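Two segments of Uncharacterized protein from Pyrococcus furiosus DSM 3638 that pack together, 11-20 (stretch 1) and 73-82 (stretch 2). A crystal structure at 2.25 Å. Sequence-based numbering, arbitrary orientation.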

# COMPACT_ATOMS: atom_id res chain seq x y z
N ASN B 11 0.91 -19.99 7.58
CA ASN B 11 0.66 -21.37 8.06
C ASN B 11 1.82 -21.91 8.82
O ASN B 11 2.95 -21.81 8.36
CB ASN B 11 0.35 -22.35 6.93
CG ASN B 11 -0.98 -22.06 6.29
OD1 ASN B 11 -1.97 -22.69 6.64
ND2 ASN B 11 -1.04 -21.05 5.43
N LEU B 12 1.56 -22.53 9.96
CA LEU B 12 2.60 -23.27 10.67
C LEU B 12 2.63 -24.66 10.16
O LEU B 12 1.65 -25.37 10.28
CB LEU B 12 2.36 -23.31 12.18
CG LEU B 12 3.17 -22.57 13.19
CD1 LEU B 12 3.55 -21.23 12.61
CD2 LEU B 12 2.41 -22.44 14.49
N VAL B 13 3.77 -25.09 9.64
CA VAL B 13 3.96 -26.49 9.36
C VAL B 13 4.76 -27.05 10.52
O VAL B 13 5.96 -26.87 10.61
CB VAL B 13 4.69 -26.72 8.01
CG1 VAL B 13 4.85 -28.21 7.69
CG2 VAL B 13 3.92 -26.04 6.88
N LEU B 14 4.07 -27.76 11.39
CA LEU B 14 4.62 -28.14 12.66
C LEU B 14 3.80 -29.29 13.25
O LEU B 14 2.64 -29.09 13.59
CB LEU B 14 4.58 -26.93 13.59
CG LEU B 14 5.27 -27.12 14.92
CD1 LEU B 14 6.73 -27.48 14.74
CD2 LEU B 14 5.14 -25.86 15.76
N PRO B 15 4.41 -30.49 13.39
CA PRO B 15 3.64 -31.56 14.05
C PRO B 15 3.35 -31.24 15.51
O PRO B 15 4.08 -30.47 16.14
CB PRO B 15 4.55 -32.79 13.93
CG PRO B 15 5.90 -32.26 13.67
CD PRO B 15 5.74 -30.93 12.98
N GLU B 16 2.28 -31.82 16.00
CA GLU B 16 1.87 -31.70 17.39
C GLU B 16 2.87 -32.35 18.31
O GLU B 16 3.34 -33.46 18.05
CB GLU B 16 0.49 -32.31 17.59
CG GLU B 16 -0.56 -31.58 16.79
CD GLU B 16 -2.01 -31.87 17.22
OE1 GLU B 16 -2.25 -32.47 18.31
OE2 GLU B 16 -2.90 -31.50 16.44
N VAL B 17 3.30 -31.61 19.31
CA VAL B 17 4.13 -32.14 20.35
C VAL B 17 3.34 -31.90 21.62
O VAL B 17 3.21 -30.75 22.05
CB VAL B 17 5.51 -31.43 20.40
CG1 VAL B 17 6.34 -31.88 21.61
CG2 VAL B 17 6.29 -31.71 19.11
N GLU B 18 2.77 -32.96 22.20
CA GLU B 18 1.88 -32.78 23.37
C GLU B 18 2.72 -32.23 24.52
O GLU B 18 3.86 -32.68 24.72
CB GLU B 18 1.19 -34.10 23.74
CG GLU B 18 -0.03 -33.94 24.67
CD GLU B 18 -1.23 -33.27 24.00
OE1 GLU B 18 -1.26 -33.09 22.76
OE2 GLU B 18 -2.18 -32.89 24.72
N ASN B 19 2.17 -31.26 25.26
CA ASN B 19 2.84 -30.69 26.45
C ASN B 19 4.22 -30.04 26.17
O ASN B 19 5.16 -30.07 26.96
CB ASN B 19 2.93 -31.74 27.58
CG ASN B 19 1.53 -32.33 27.95
OD1 ASN B 19 0.49 -31.65 27.99
ND2 ASN B 19 1.51 -33.62 28.16
N ALA B 20 4.31 -29.48 24.99
CA ALA B 20 5.53 -28.85 24.52
C ALA B 20 6.04 -27.82 25.50
O ALA B 20 5.27 -27.07 26.14
CB ALA B 20 5.27 -28.20 23.17
N ARG B 73 12.07 -21.25 11.22
CA ARG B 73 12.06 -22.68 11.41
C ARG B 73 11.89 -23.04 12.89
O ARG B 73 12.13 -22.22 13.77
CB ARG B 73 13.29 -23.39 10.79
CG ARG B 73 14.58 -22.69 11.00
CD ARG B 73 15.73 -23.27 10.17
NE ARG B 73 16.94 -22.71 10.72
CZ ARG B 73 17.36 -21.49 10.48
NH1 ARG B 73 16.70 -20.70 9.64
NH2 ARG B 73 18.49 -21.08 11.02
N PHE B 74 11.47 -24.28 13.11
CA PHE B 74 11.30 -24.86 14.43
C PHE B 74 12.16 -26.09 14.55
O PHE B 74 12.15 -26.96 13.66
CB PHE B 74 9.84 -25.26 14.65
CG PHE B 74 8.90 -24.10 14.53
CD1 PHE B 74 8.76 -23.20 15.56
CD2 PHE B 74 8.17 -23.90 13.36
CE1 PHE B 74 7.90 -22.13 15.45
CE2 PHE B 74 7.31 -22.81 13.25
CZ PHE B 74 7.19 -21.91 14.29
N TYR B 75 12.93 -26.16 15.64
CA TYR B 75 13.71 -27.32 15.98
C TYR B 75 13.09 -28.02 17.15
O TYR B 75 12.41 -27.40 17.97
CB TYR B 75 15.13 -26.89 16.32
CG TYR B 75 15.92 -26.37 15.15
CD1 TYR B 75 16.58 -27.24 14.29
CD2 TYR B 75 16.00 -25.03 14.90
CE1 TYR B 75 17.30 -26.79 13.21
CE2 TYR B 75 16.73 -24.55 13.81
CZ TYR B 75 17.36 -25.45 12.97
OH TYR B 75 18.08 -24.96 11.92
N GLY B 76 13.34 -29.31 17.24
CA GLY B 76 12.65 -30.16 18.17
C GLY B 76 13.53 -31.26 18.68
O GLY B 76 14.32 -31.83 17.94
N LYS B 77 13.39 -31.54 19.96
CA LYS B 77 13.85 -32.77 20.55
C LYS B 77 13.01 -33.09 21.76
O LYS B 77 12.92 -32.26 22.66
CB LYS B 77 15.28 -32.54 21.05
CG LYS B 77 15.99 -33.78 21.61
CD LYS B 77 16.44 -34.62 20.43
CE LYS B 77 17.92 -34.82 20.32
NZ LYS B 77 18.12 -36.28 20.14
N ASN B 78 12.45 -34.29 21.80
CA ASN B 78 11.57 -34.72 22.91
C ASN B 78 10.43 -33.72 23.04
O ASN B 78 9.72 -33.50 22.07
CB ASN B 78 12.35 -34.91 24.21
CG ASN B 78 13.40 -36.00 24.09
OD1 ASN B 78 13.18 -37.02 23.45
ND2 ASN B 78 14.56 -35.77 24.69
N ASN B 79 10.29 -33.07 24.20
CA ASN B 79 9.12 -32.21 24.44
C ASN B 79 9.46 -30.75 24.19
O ASN B 79 8.65 -29.88 24.45
CB ASN B 79 8.56 -32.44 25.86
CG ASN B 79 9.61 -32.22 26.95
OD1 ASN B 79 10.79 -32.53 26.77
ND2 ASN B 79 9.18 -31.65 28.07
N ILE B 80 10.66 -30.47 23.70
CA ILE B 80 11.12 -29.11 23.54
C ILE B 80 11.08 -28.68 22.08
O ILE B 80 11.51 -29.43 21.19
CB ILE B 80 12.54 -28.91 24.09
CG1 ILE B 80 12.53 -29.30 25.57
CG2 ILE B 80 12.96 -27.46 23.93
CD1 ILE B 80 13.87 -29.28 26.23
N ILE B 81 10.55 -27.48 21.84
CA ILE B 81 10.57 -26.84 20.53
C ILE B 81 11.28 -25.51 20.67
O ILE B 81 11.03 -24.76 21.61
CB ILE B 81 9.16 -26.58 20.02
CG1 ILE B 81 8.36 -27.89 19.93
CG2 ILE B 81 9.20 -25.88 18.67
CD1 ILE B 81 6.90 -27.70 19.61
N ILE B 82 12.18 -25.23 19.72
CA ILE B 82 12.84 -23.93 19.63
C ILE B 82 12.51 -23.26 18.32
O ILE B 82 12.64 -23.88 17.27
CB ILE B 82 14.35 -24.08 19.75
CG1 ILE B 82 14.65 -24.64 21.14
CG2 ILE B 82 15.06 -22.75 19.57
CD1 ILE B 82 16.11 -24.80 21.42

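Stretch 1 (11-20) lies against one side of a β-hairpin formed by stretch 2 (73-82), and no hydrogen bond crosses between them; the contact, which buries 418 Å² summed over both sides, is mainly apolar packing. The hairpin is held by its own backbone. Strands 73-77 and 80-82 pair through reciprocal bonds, Tyr75 N to Ile82 O and Ile82 N to Tyr75 O, both 2.8 Å, and then Lys77 N to Ile80 O and Ile80 N to Lys77 O, both 3.1 Å, which close a type II' turn from Lys77 to Ile80. Side chains alternate along the strands, so Phe74 and Ile81 point toward stretch 1, whereas Arg73, Tyr75 and Ile80 point away; on that far side Arg73 NE donates a hydrogen bond to Tyr75 OH at 2.8 Å.

Stretch 1 begins as a short strand, 11-13. Asn11 makes no contact. The CA-to-CB bond of Leu12 points sideways, but the end of its side chain comes nearer, placing Leu12 CD1 4.1 Å from Phe74 CZ, at an oblique position beside the ring. Val13 also points sideways and stays out of contact. Leu14 is the main partner of Phe74, although the backbones are well apart here, with Leu14 CA 7.6 Å from Phe74 CA; the side chains fill the gap. With chi1 t and chi2 p, Leu14 sets its CD2 over one face of the aromatic ring, 4.3 Å from the Phe74 ring centroid and only 9° off the ring normal, a CH-π contact in which a methyl group meets the π cloud almost head-on. Its other methyl, Leu14 CD1, reaches 3.8 Å from Phe74 CB, so the leucine touches both the ring and the root of the side chain that carries it.

Pro15 and Glu16 are exposed and make no contact; Glu16 points away. Val17 turns back toward the hairpin. Its CB lies 4.1 Å from Ile81 CD1, while Val17 CG1 packs against the turn, 3.8 Å from Asn78 O and 4.0 Å from Asn79 CA. Gly76 has no side chain to offer this valine, and the apolar partner here is Ile81.

Val17 to Ala20 forms a type II turn, closed by a weak bond from Ala20 N to Val17 O at 3.4 Å. Asn19, at its third position, has the positive phi (60°) typical of that place. Glu18 points away from the hairpin, and Asn19 approaches it through its backbone, with Asn19 O 4.3 Å from Asn79 CB. The two turns thus meet, and at Ala20 the main chains come close, with Ala20 CA 4.9 Å from Asn79 CA. Ala20 CA also lies 3.3 Å from Asn79 O, a CA-H...O contact with an angle of 140° at the hydrogen, which gives the carbonyl a weakly polarised C-H as a neighbour. The alanine methyl completes the apolar contact: Ala20 CB sits 3.9 Å from Ile81 CD1, the same methyl that meets Val17.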